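GTP pyrophosphokinase YjbM (Bacillus subtilis, PDB 5DEC) makes the alarmone (p)ppGpp by transferring pyrophosphate from ATP to GTP or GDP, working as a cooperative, allosterically activated homotetramer. Local coordinates at residues D11-F16 with K55-I60; V29-I34 with E48-R53; G122-H127 with R189-M194. All coordinates share one frame; numbering follows the deposited sequence.

Contact 1 (D11-F16 with K55-I60). Unlike the reference sequence in segment 11-16: D11 (reference Lys), K12 (reference Gln).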
loop_
_atom_site.group_PDB
_atom_site.type_symbol
_atom_site.label_atom_id
_atom_site.label_comp_id
_atom_site.label_asym_id
_atom_site.label_seq_id
_atom_site.Cartn_x
_atom_site.Cartn_y
_atom_site.Cartn_z
ATOM N N ASP B 11 11.226 -24.115 -0.729
ATOM C CA ASP B 11 11.561 -22.718 -0.985
ATOM C C ASP B 11 12.329 -22.571 -2.300
ATOM O O ASP B 11 12.647 -21.456 -2.718
ATOM C CB ASP B 11 12.278 -22.082 0.202
ATOM C CG ASP B 11 11.287 -21.436 1.168
ATOM O OD1 ASP B 11 10.155 -21.964 1.281
ATOM O OD2 ASP B 11 11.606 -20.394 1.779
ATOM N N LYS B 12 12.677 -23.701 -2.917
ATOM C CA LYS B 12 13.145 -23.666 -4.296
ATOM C C LYS B 12 11.986 -23.107 -5.117
ATOM O O LYS B 12 12.192 -22.401 -6.102
ATOM C CB LYS B 12 13.556 -25.047 -4.808
ATOM C CG LYS B 12 14.841 -25.582 -4.211
ATOM C CD LYS B 12 15.402 -26.714 -5.055
ATOM C CE LYS B 12 16.604 -27.342 -4.378
ATOM N NZ LYS B 12 17.712 -26.355 -4.235
ATOM N N TRP B 13 10.765 -23.429 -4.690
ATOM C CA TRP B 13 9.548 -22.908 -5.311
ATOM C C TRP B 13 9.436 -21.415 -5.095
ATOM O O TRP B 13 9.176 -20.659 -6.028
ATOM C CB TRP B 13 8.294 -23.565 -4.739
ATOM C CG TRP B 13 7.840 -24.765 -5.462
ATOM C CD1 TRP B 13 7.923 -26.058 -5.046
ATOM C CD2 TRP B 13 7.226 -24.793 -6.751
ATOM N NE1 TRP B 13 7.389 -26.893 -5.997
ATOM C CE2 TRP B 13 6.956 -26.139 -7.055
ATOM C CE3 TRP B 13 6.875 -23.806 -7.678
ATOM C CZ2 TRP B 13 6.350 -26.526 -8.247
ATOM C CZ3 TRP B 13 6.277 -24.192 -8.862
ATOM C CH2 TRP B 13 6.021 -25.539 -9.136
ATOM N N GLU B 14 9.636 -20.999 -3.850
ATOM C CA GLU B 14 9.448 -19.609 -3.484
ATOM C C GLU B 14 10.536 -18.760 -4.120
ATOM O O GLU B 14 10.319 -17.591 -4.427
ATOM C CB GLU B 14 9.454 -19.459 -1.960
ATOM C CG GLU B 14 8.440 -18.466 -1.404
ATOM C CD GLU B 14 7.001 -18.784 -1.781
ATOM O OE1 GLU B 14 6.676 -19.968 -2.025
ATOM O OE2 GLU B 14 6.188 -17.838 -1.821
ATOM N N ARG B 15 11.687 -19.374 -4.373
ATOM C CA ARG B 15 12.753 -18.702 -5.094
ATOM C C ARG B 15 12.413 -18.639 -6.592
ATOM O O ARG B 15 12.736 -17.659 -7.259
ATOM C CB ARG B 15 14.101 -19.406 -4.829
ATOM C CG ARG B 15 14.994 -19.663 -6.032
ATOM C CD ARG B 15 16.118 -20.656 -5.684
ATOM N NE ARG B 15 16.839 -20.265 -4.469
ATOM C CZ ARG B 15 17.060 -21.064 -3.427
ATOM N NH1 ARG B 15 16.638 -22.324 -3.443
ATOM N NH2 ARG B 15 17.717 -20.603 -2.368
ATOM N N PHE B 16 11.738 -19.668 -7.102
ATOM C CA PHE B 16 11.278 -19.706 -8.497
ATOM C C PHE B 16 10.211 -18.642 -8.783
ATOM O O PHE B 16 10.117 -18.120 -9.889
ATOM C CB PHE B 16 10.711 -21.093 -8.819
ATOM C CG PHE B 16 10.005 -21.189 -10.154
ATOM C CD1 PHE B 16 10.724 -21.241 -11.337
ATOM C CD2 PHE B 16 8.621 -21.270 -10.217
ATOM C CE1 PHE B 16 10.076 -21.335 -12.556
ATOM C CE2 PHE B 16 7.969 -21.369 -11.433
ATOM C CZ PHE B 16 8.699 -21.403 -12.603
ATOM N N LYS B 55 0.108 -17.451 -9.119
ATOM C CA LYS B 55 -0.554 -18.720 -8.844
ATOM C C LYS B 55 0.083 -19.474 -7.675
ATOM O O LYS B 55 1.301 -19.625 -7.625
ATOM C CB LYS B 55 -0.511 -19.594 -10.094
ATOM C CG LYS B 55 -1.749 -20.426 -10.330
ATOM C CD LYS B 55 -1.943 -20.724 -11.809
ATOM C CE LYS B 55 -3.419 -20.846 -12.152
ATOM N NZ LYS B 55 -3.622 -21.486 -13.483
ATOM N N PRO B 56 -0.740 -19.930 -6.717
ATOM C CA PRO B 56 -0.199 -20.736 -5.617
ATOM C C PRO B 56 0.429 -22.025 -6.152
ATOM O O PRO B 56 -0.020 -22.554 -7.167
ATOM C CB PRO B 56 -1.427 -21.017 -4.741
ATOM C CG PRO B 56 -2.421 -19.959 -5.112
ATOM C CD PRO B 56 -2.181 -19.672 -6.564
ATOM N N VAL B 57 1.469 -22.499 -5.478
ATOM C CA VAL B 57 2.216 -23.678 -5.894
ATOM C C VAL B 57 1.314 -24.889 -6.161
ATOM O O VAL B 57 1.488 -25.597 -7.156
ATOM C CB VAL B 57 3.270 -24.037 -4.839
ATOM C CG1 VAL B 57 4.099 -25.219 -5.302
ATOM C CG2 VAL B 57 4.164 -22.842 -4.582
ATOM N N ALA B 58 0.354 -25.114 -5.270
ATOM C CA ALA B 58 -0.621 -26.190 -5.421
ATOM C C ALA B 58 -1.356 -26.071 -6.752
ATOM O O ALA B 58 -1.536 -27.056 -7.475
ATOM C CB ALA B 58 -1.610 -26.180 -4.265
ATOM N N SER B 59 -1.796 -24.856 -7.060
ATOM C CA SER B 59 -2.588 -24.629 -8.254
ATOM C C SER B 59 -1.720 -24.748 -9.503
ATOM O O SER B 59 -2.211 -25.135 -10.559
ATOM C CB SER B 59 -3.262 -23.258 -8.194
ATOM O OG SER B 59 -3.879 -22.949 -9.433
ATOM N N ILE B 60 -0.432 -24.421 -9.380
ATOM C CA ILE B 60 0.508 -24.611 -10.484
ATOM C C ILE B 60 0.674 -26.101 -10.764
ATOM O O ILE B 60 0.561 -26.540 -11.910
ATOM C CB ILE B 60 1.901 -23.991 -10.199
ATOM C CG1 ILE B 60 1.815 -22.468 -10.098
ATOM C CG2 ILE B 60 2.870 -24.336 -11.321
ATOM C CD1 ILE B 60 3.142 -21.813 -9.730
#

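Contact 2 (V29-I34 with E48-R53)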
loop_
_atom_site.group_PDB
_atom_site.type_symbol
_atom_site.label_atom_id
_atom_site.label_comp_id
_atom_site.label_asym_id
_atom_site.label_seq_id
_atom_site.Cartn_x
_atom_site.Cartn_y
_atom_site.Cartn_z
ATOM N N VAL B 29 1.493 -1.337 -10.660
ATOM C CA VAL B 29 1.659 0.099 -10.503
ATOM C C VAL B 29 1.577 0.810 -11.855
ATOM O O VAL B 29 1.018 1.919 -11.972
ATOM C CB VAL B 29 3.002 0.437 -9.807
ATOM C CG1 VAL B 29 3.250 1.953 -9.805
ATOM C CG2 VAL B 29 2.970 -0.089 -8.421
ATOM N N LYS B 30 2.151 0.173 -12.874
ATOM C CA LYS B 30 2.087 0.723 -14.228
ATOM C C LYS B 30 0.640 0.859 -14.696
ATOM O O LYS B 30 0.208 1.923 -15.093
ATOM C CB LYS B 30 2.878 -0.157 -15.199
ATOM C CG LYS B 30 4.420 0.064 -15.108
ATOM C CD LYS B 30 5.174 -1.049 -15.818
ATOM C CE LYS B 30 6.707 -0.827 -15.812
ATOM N NZ LYS B 30 7.067 0.298 -16.707
ATOM N N LEU B 31 -0.109 -0.227 -14.633
ATOM C CA LEU B 31 -1.477 -0.215 -15.171
ATOM C C LEU B 31 -2.435 0.669 -14.359
ATOM O O LEU B 31 -3.360 1.300 -14.916
ATOM C CB LEU B 31 -1.991 -1.647 -15.251
ATOM C CG LEU B 31 -1.192 -2.554 -16.185
ATOM C CD1 LEU B 31 -1.740 -3.962 -16.127
ATOM C CD2 LEU B 31 -1.230 -2.021 -17.602
ATOM N N LYS B 32 -2.213 0.742 -13.048
ATOM C CA LYS B 32 -3.003 1.645 -12.214
ATOM C C LYS B 32 -2.743 3.101 -12.555
ATOM O O LYS B 32 -3.557 3.961 -12.255
ATOM C CB LYS B 32 -2.717 1.408 -10.720
ATOM C CG LYS B 32 -3.341 0.137 -10.186
ATOM C CD LYS B 32 -2.874 -0.207 -8.768
ATOM C CE LYS B 32 -3.527 -1.519 -8.314
ATOM N NZ LYS B 32 -2.980 -2.023 -7.028
ATOM N N GLY B 33 -1.616 3.373 -13.201
ATOM C CA GLY B 33 -1.296 4.724 -13.634
ATOM C C GLY B 33 -2.187 5.226 -14.756
ATOM O O GLY B 33 -2.307 6.426 -14.976
ATOM N N ILE B 34 -2.787 4.300 -15.494
ATOM C CA ILE B 34 -3.660 4.660 -16.605
ATOM C C ILE B 34 -4.863 5.430 -16.083
ATOM O O ILE B 34 -5.182 6.507 -16.581
ATOM C CB ILE B 34 -4.121 3.408 -17.379
ATOM C CG1 ILE B 34 -2.939 2.775 -18.113
ATOM C CG2 ILE B 34 -5.243 3.759 -18.367
ATOM C CD1 ILE B 34 -3.234 1.414 -18.675
ATOM N N GLU B 48 -11.391 0.705 -14.366
ATOM C CA GLU B 48 -12.004 0.965 -13.082
ATOM C C GLU B 48 -11.039 0.518 -11.958
ATOM O O GLU B 48 -10.730 1.295 -11.062
ATOM C CB GLU B 48 -13.353 0.240 -12.999
ATOM C CG GLU B 48 -14.233 0.706 -11.890
ATOM C CD GLU B 48 -14.883 2.045 -12.201
ATOM O OE1 GLU B 48 -14.547 2.669 -13.239
ATOM O OE2 GLU B 48 -15.734 2.471 -11.397
ATOM N N PHE B 49 -10.556 -0.720 -12.004
ATOM C CA PHE B 49 -9.465 -1.098 -11.112
ATOM C C PHE B 49 -8.659 -2.275 -11.658
ATOM O O PHE B 49 -9.005 -2.871 -12.683
ATOM C CB PHE B 49 -9.978 -1.423 -9.694
ATOM C CG PHE B 49 -10.856 -2.646 -9.608
ATOM C CD1 PHE B 49 -12.212 -2.582 -9.901
ATOM C CD2 PHE B 49 -10.322 -3.856 -9.176
ATOM C CE1 PHE B 49 -13.018 -3.722 -9.790
ATOM C CE2 PHE B 49 -11.122 -5.006 -9.068
ATOM C CZ PHE B 49 -12.472 -4.931 -9.380
ATOM N N VAL B 50 -7.550 -2.569 -10.982
ATOM C CA VAL B 50 -6.569 -3.540 -11.443
ATOM C C VAL B 50 -6.179 -4.475 -10.311
ATOM O O VAL B 50 -5.874 -4.006 -9.232
ATOM C CB VAL B 50 -5.299 -2.843 -11.973
ATOM C CG1 VAL B 50 -4.298 -3.856 -12.487
ATOM C CG2 VAL B 50 -5.650 -1.843 -13.063
ATOM N N THR B 51 -6.211 -5.782 -10.545
ATOM C CA THR B 51 -5.711 -6.728 -9.553
ATOM C C THR B 51 -4.637 -7.596 -10.173
ATOM O O THR B 51 -4.565 -7.732 -11.397
ATOM C CB THR B 51 -6.821 -7.660 -9.011
ATOM O OG1 THR B 51 -7.228 -8.578 -10.041
ATOM C CG2 THR B 51 -8.015 -6.850 -8.515
ATOM N N GLY B 52 -3.836 -8.228 -9.323
ATOM C CA GLY B 52 -2.803 -9.123 -9.797
ATOM C C GLY B 52 -2.516 -10.213 -8.787
ATOM O O GLY B 52 -2.716 -10.040 -7.584
ATOM N N ARG B 53 -2.055 -11.344 -9.288
ATOM C CA ARG B 53 -1.903 -12.539 -8.478
ATOM C C ARG B 53 -0.863 -13.469 -9.096
ATOM O O ARG B 53 -0.829 -13.652 -10.322
ATOM C CB ARG B 53 -3.286 -13.212 -8.334
ATOM C CG ARG B 53 -3.320 -14.709 -8.461
ATOM C CD ARG B 53 -2.813 -15.398 -7.225
ATOM N NE ARG B 53 -3.688 -15.323 -6.067
ATOM C CZ ARG B 53 -4.672 -16.184 -5.837
ATOM N NH1 ARG B 53 -4.907 -17.167 -6.700
ATOM N NH2 ARG B 53 -5.419 -16.055 -4.751
HETATM O O HOH W 1 -4.325 -4.324 -6.774
#

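Contact 3 (G122-H127 with R189-M194)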
loop_
_atom_site.group_PDB
_atom_site.type_symbol
_atom_site.label_atom_id
_atom_site.label_comp_id
_atom_site.label_asym_id
_atom_site.label_seq_id
_atom_site.Cartn_x
_atom_site.Cartn_y
_atom_site.Cartn_z
ATOM N N GLY B 122 -20.994 -19.500 -20.460
ATOM C CA GLY B 122 -21.160 -18.061 -20.373
ATOM C C GLY B 122 -19.946 -17.240 -19.968
ATOM O O GLY B 122 -20.090 -16.050 -19.686
ATOM N N TYR B 123 -18.761 -17.852 -19.943
ATOM C CA TYR B 123 -17.532 -17.130 -19.572
ATOM C C TYR B 123 -17.257 -16.036 -20.580
ATOM O O TYR B 123 -17.236 -16.285 -21.780
ATOM C CB TYR B 123 -16.321 -18.072 -19.488
ATOM C CG TYR B 123 -14.997 -17.396 -19.139
ATOM C CD1 TYR B 123 -14.689 -17.044 -17.824
ATOM C CD2 TYR B 123 -14.054 -17.119 -20.129
ATOM C CE1 TYR B 123 -13.476 -16.423 -17.505
ATOM C CE2 TYR B 123 -12.840 -16.508 -19.823
ATOM C CZ TYR B 123 -12.558 -16.166 -18.509
ATOM O OH TYR B 123 -11.357 -15.562 -18.202
ATOM N N ARG B 124 -17.089 -14.818 -20.081
ATOM C CA ARG B 124 -16.756 -13.668 -20.912
ATOM C C ARG B 124 -15.479 -12.995 -20.372
ATOM O O ARG B 124 -15.443 -12.609 -19.195
ATOM C CB ARG B 124 -17.943 -12.716 -20.896
ATOM C CG ARG B 124 -19.195 -13.338 -21.506
ATOM C CD ARG B 124 -20.463 -12.631 -21.021
ATOM N NE ARG B 124 -20.492 -11.209 -21.316
ATOM C CZ ARG B 124 -20.758 -10.270 -20.409
ATOM N NH1 ARG B 124 -20.983 -10.603 -19.140
ATOM N NH2 ARG B 124 -20.770 -8.994 -20.768
ATOM N N SER B 125 -14.464 -12.834 -21.230
ATOM C CA SER B 125 -13.180 -12.214 -20.851
ATOM C C SER B 125 -12.256 -12.075 -22.062
ATOM O O SER B 125 -12.278 -12.907 -22.969
ATOM C CB SER B 125 -12.475 -13.023 -19.750
ATOM O OG SER B 125 -11.309 -12.373 -19.261
ATOM N N TYR B 126 -11.465 -11.008 -22.102
ATOM C CA TYR B 126 -10.415 -10.929 -23.111
ATOM C C TYR B 126 -9.063 -11.260 -22.488
ATOM O O TYR B 126 -8.713 -10.699 -21.451
ATOM C CB TYR B 126 -10.371 -9.547 -23.738
ATOM C CG TYR B 126 -9.245 -9.376 -24.724
ATOM C CD1 TYR B 126 -9.396 -9.758 -26.049
ATOM C CD2 TYR B 126 -8.023 -8.830 -24.328
ATOM C CE1 TYR B 126 -8.367 -9.597 -26.956
ATOM C CE2 TYR B 126 -6.990 -8.671 -25.227
ATOM C CZ TYR B 126 -7.170 -9.054 -26.538
ATOM O OH TYR B 126 -6.146 -8.887 -27.438
ATOM N N HIS B 127 -8.291 -12.133 -23.128
ATOM C CA HIS B 127 -6.984 -12.493 -22.599
ATOM C C HIS B 127 -5.863 -12.038 -23.514
ATOM O O HIS B 127 -5.961 -12.134 -24.744
ATOM C CB HIS B 127 -6.850 -14.010 -22.408
ATOM C CG HIS B 127 -7.819 -14.605 -21.445
ATOM N ND1 HIS B 127 -7.620 -15.838 -20.862
ATOM C CD2 HIS B 127 -8.988 -14.138 -20.930
ATOM C CE1 HIS B 127 -8.626 -16.115 -20.054
ATOM N NE2 HIS B 127 -9.470 -15.093 -20.079
ATOM N N ARG B 189 -26.711 -9.012 -20.492
ATOM C CA ARG B 189 -27.720 -8.002 -20.776
ATOM C C ARG B 189 -27.465 -6.696 -20.045
ATOM O O ARG B 189 -27.725 -5.630 -20.583
ATOM C CB ARG B 189 -29.129 -8.480 -20.418
ATOM C CG ARG B 189 -29.711 -9.440 -21.456
ATOM C CD ARG B 189 -31.173 -9.721 -21.144
ATOM N NE ARG B 189 -31.310 -10.580 -19.977
ATOM C CZ ARG B 189 -31.396 -11.905 -20.008
ATOM N NH1 ARG B 189 -31.379 -12.555 -21.163
ATOM N NH2 ARG B 189 -31.515 -12.573 -18.869
ATOM N N LEU B 190 -26.964 -6.778 -18.819
ATOM C CA LEU B 190 -26.609 -5.570 -18.095
ATOM C C LEU B 190 -25.540 -4.801 -18.858
ATOM O O LEU B 190 -25.647 -3.585 -19.001
ATOM C CB LEU B 190 -26.136 -5.909 -16.672
ATOM C CG LEU B 190 -25.549 -4.763 -15.841
ATOM C CD1 LEU B 190 -26.554 -3.626 -15.734
ATOM C CD2 LEU B 190 -25.151 -5.264 -14.465
ATOM N N ASP B 191 -24.518 -5.500 -19.350
ATOM C CA ASP B 191 -23.459 -4.831 -20.107
ATOM C C ASP B 191 -24.022 -4.175 -21.374
ATOM O O ASP B 191 -23.609 -3.080 -21.732
ATOM C CB ASP B 191 -22.332 -5.807 -20.462
ATOM C CG ASP B 191 -21.287 -5.923 -19.343
ATOM O OD1 ASP B 191 -21.203 -4.998 -18.495
ATOM O OD2 ASP B 191 -20.577 -6.957 -19.293
ATOM N N GLU B 192 -24.979 -4.833 -22.031
ATOM C CA GLU B 192 -25.605 -4.270 -23.228
ATOM C C GLU B 192 -26.334 -2.963 -22.921
ATOM O O GLU B 192 -26.187 -1.984 -23.646
ATOM C CB GLU B 192 -26.594 -5.261 -23.857
ATOM C CG GLU B 192 -25.961 -6.503 -24.458
ATOM C CD GLU B 192 -27.000 -7.566 -24.857
ATOM O OE1 GLU B 192 -28.212 -7.254 -24.892
ATOM O OE2 GLU B 192 -26.602 -8.721 -25.126
ATOM N N GLU B 193 -27.102 -2.945 -21.832
ATOM C CA GLU B 193 -27.831 -1.746 -21.431
ATOM C C GLU B 193 -26.855 -0.632 -21.071
ATOM O O GLU B 193 -27.092 0.532 -21.364
ATOM C CB GLU B 193 -28.748 -2.025 -20.227
ATOM C CG GLU B 193 -29.861 -3.024 -20.480
ATOM C CD GLU B 193 -30.721 -2.669 -21.696
ATOM O OE1 GLU B 193 -30.972 -1.468 -21.950
ATOM O OE2 GLU B 193 -31.157 -3.611 -22.387
ATOM N N MET B 194 -25.755 -0.997 -20.427
ATOM C CA MET B 194 -24.714 -0.034 -20.097
ATOM C C MET B 194 -24.103 0.538 -21.371
ATOM O O MET B 194 -23.876 1.751 -21.474
ATOM C CB MET B 194 -23.620 -0.688 -19.230
ATOM C CG MET B 194 -24.038 -0.932 -17.776
ATOM S SD MET B 194 -24.593 0.552 -16.922
ATOM C CE MET B 194 -24.886 -0.043 -15.262
#

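Contact 1 (D11-F16 with K55-I60)
W13 lays one face of its indole against V57, and the methyl CG1 of that valine sits over the five-membered ring in a CH-pi contact, 3.5 Å from the ring centroid and only 13° off the ring normal. The methyl gets there because V57 holds CG1 anti to its backbone N (chi1 -177°), which sends it out from the first turn of helix 57-66. The fit is close at this spot: V57 CG1 is 3.5 Å from both CD2 and CE2 of W13, the two atoms that fuse the rings. Farther along the indole the packing relaxes. At the six-membered end I60 meets it obliquely, with I60 CG2 4.0 Å from W13 CH2 and I60 CD1 at the same distance from W13 CZ3. On the more open side E14 turns to a salt bridge with R21. An alanine in place of W13 would remove the whole indole surface and would probably leave the V57 methyl and the I60 branches facing a gap between the two helices. I74 and L61 also touch the indole, while L17 of helix 11-38 packs on V57 and I60, so the N-terminal end of that long helix lies against the start of helix 57-66.

Contact 2 (V29-I34 with E48-R53)
Two torsions bring L31 and K32 of the helix onto V50: V50 holds CG1 anti to its backbone N (chi1 -178°), beside L31, while K32 has CG anti to its carbonyl carbon (chi1 -74°) and runs extended to NZ, crossing V50 at CB and CG2. The setting is helix-on-sheet packing, with helix 11-38 lying against strand 49-54, an outermost strand of the chain's mixed five-stranded sheet in this RelA/SpoT synthetase. V50 is the one strand residue here that touches the helix. Its CG1 stands 4.2 Å from L31 CB, and L31 goes on to pack against L83 and I85 of the adjacent strand and L100 of helix 90-102, which makes it part of the buried layer under the sheet. K32 passes across the valine at the exposed margin, its CG 4.0 Å from V50 CB, so the aliphatic part of the lysine covers the hydrophobic residue while the ammonium travels on. T51 and F49 turn to other neighbours, and at the start of the strand E48 and F49 both face M86 in a classic beta bulge. V29 to I34, with E48 and F49, belong to the site for the allosteric activator pppGpp, which two neighbouring subunits share; V29 and K30 pack on the same residues of a second subunit. Near its far end the lysine brings CE within 3.5 Å of V50 O, and one water completes the link, accepting from K32 NZ at 2.7 Å and donating to V50 O at 2.9 Å.

Contact 3 (G122-H127 with R189-M194)
R124 and D191 form a salt bridge, with R124 NH2 donating to D191 OD2 at 2.5 Å, a short bond with an N-H...O angle of 151°. The carboxylate oxygen lies at the guanidinium edge, near its plane, and receives the hydrogen on its anti lone pair, the one directed away from the other oxygen. One nitrogen meets one oxygen, so the bridge is single-point and end-on, and the two planes are turned 54° apart. R124 reaches it by bending at chi3 (58°), which swings the guanidinium round to meet an acid coming from the opposite direction. T151 OG1 also hydrogen-bonds D191 OD2, so two partners grip the same oxygen. On either side of R124 in sequence, Y123 OH and H127 NE2 are 2.7 Å apart in a hydrogen bond, and H127 belongs to the product-binding site. Around the bridge, M154 of helix 152-167 touches both charged residues and A153 touches D191, while V90 closes on the acid from helix 90-102. On helix 174-202, two residues after D191, E193 forms a salt bridge to R182 of a neighbouring subunit. With both partners buried, the pairing probably offsets the cost of enclosing their charges, and it ties the loop ahead of strand 126-136 to helix 174-202.

Contacts 1 and 2 lie on the same long helix, 11-38, with centres 23 Å apart, and contact 2 is nested inside the chain loop that contact 1 closes. Strand 49-54 is followed by helix 57-66; R53 near the end of the strand, K55 in the short connection and S59 in the helix belong to the ATP site, and I60 lies about 7 Å from the magnesium ligand D79, side chain to side chain. Contact 3 sits across the chain's centre from contact 1, centres 32 Å apart, and brings H127 of the product site. Contact 2, 20 Å from contact 3 between centres, reaches the same sheet; F49, an activator-site residue, and R53, which binds ATP and product, share strand 49-54.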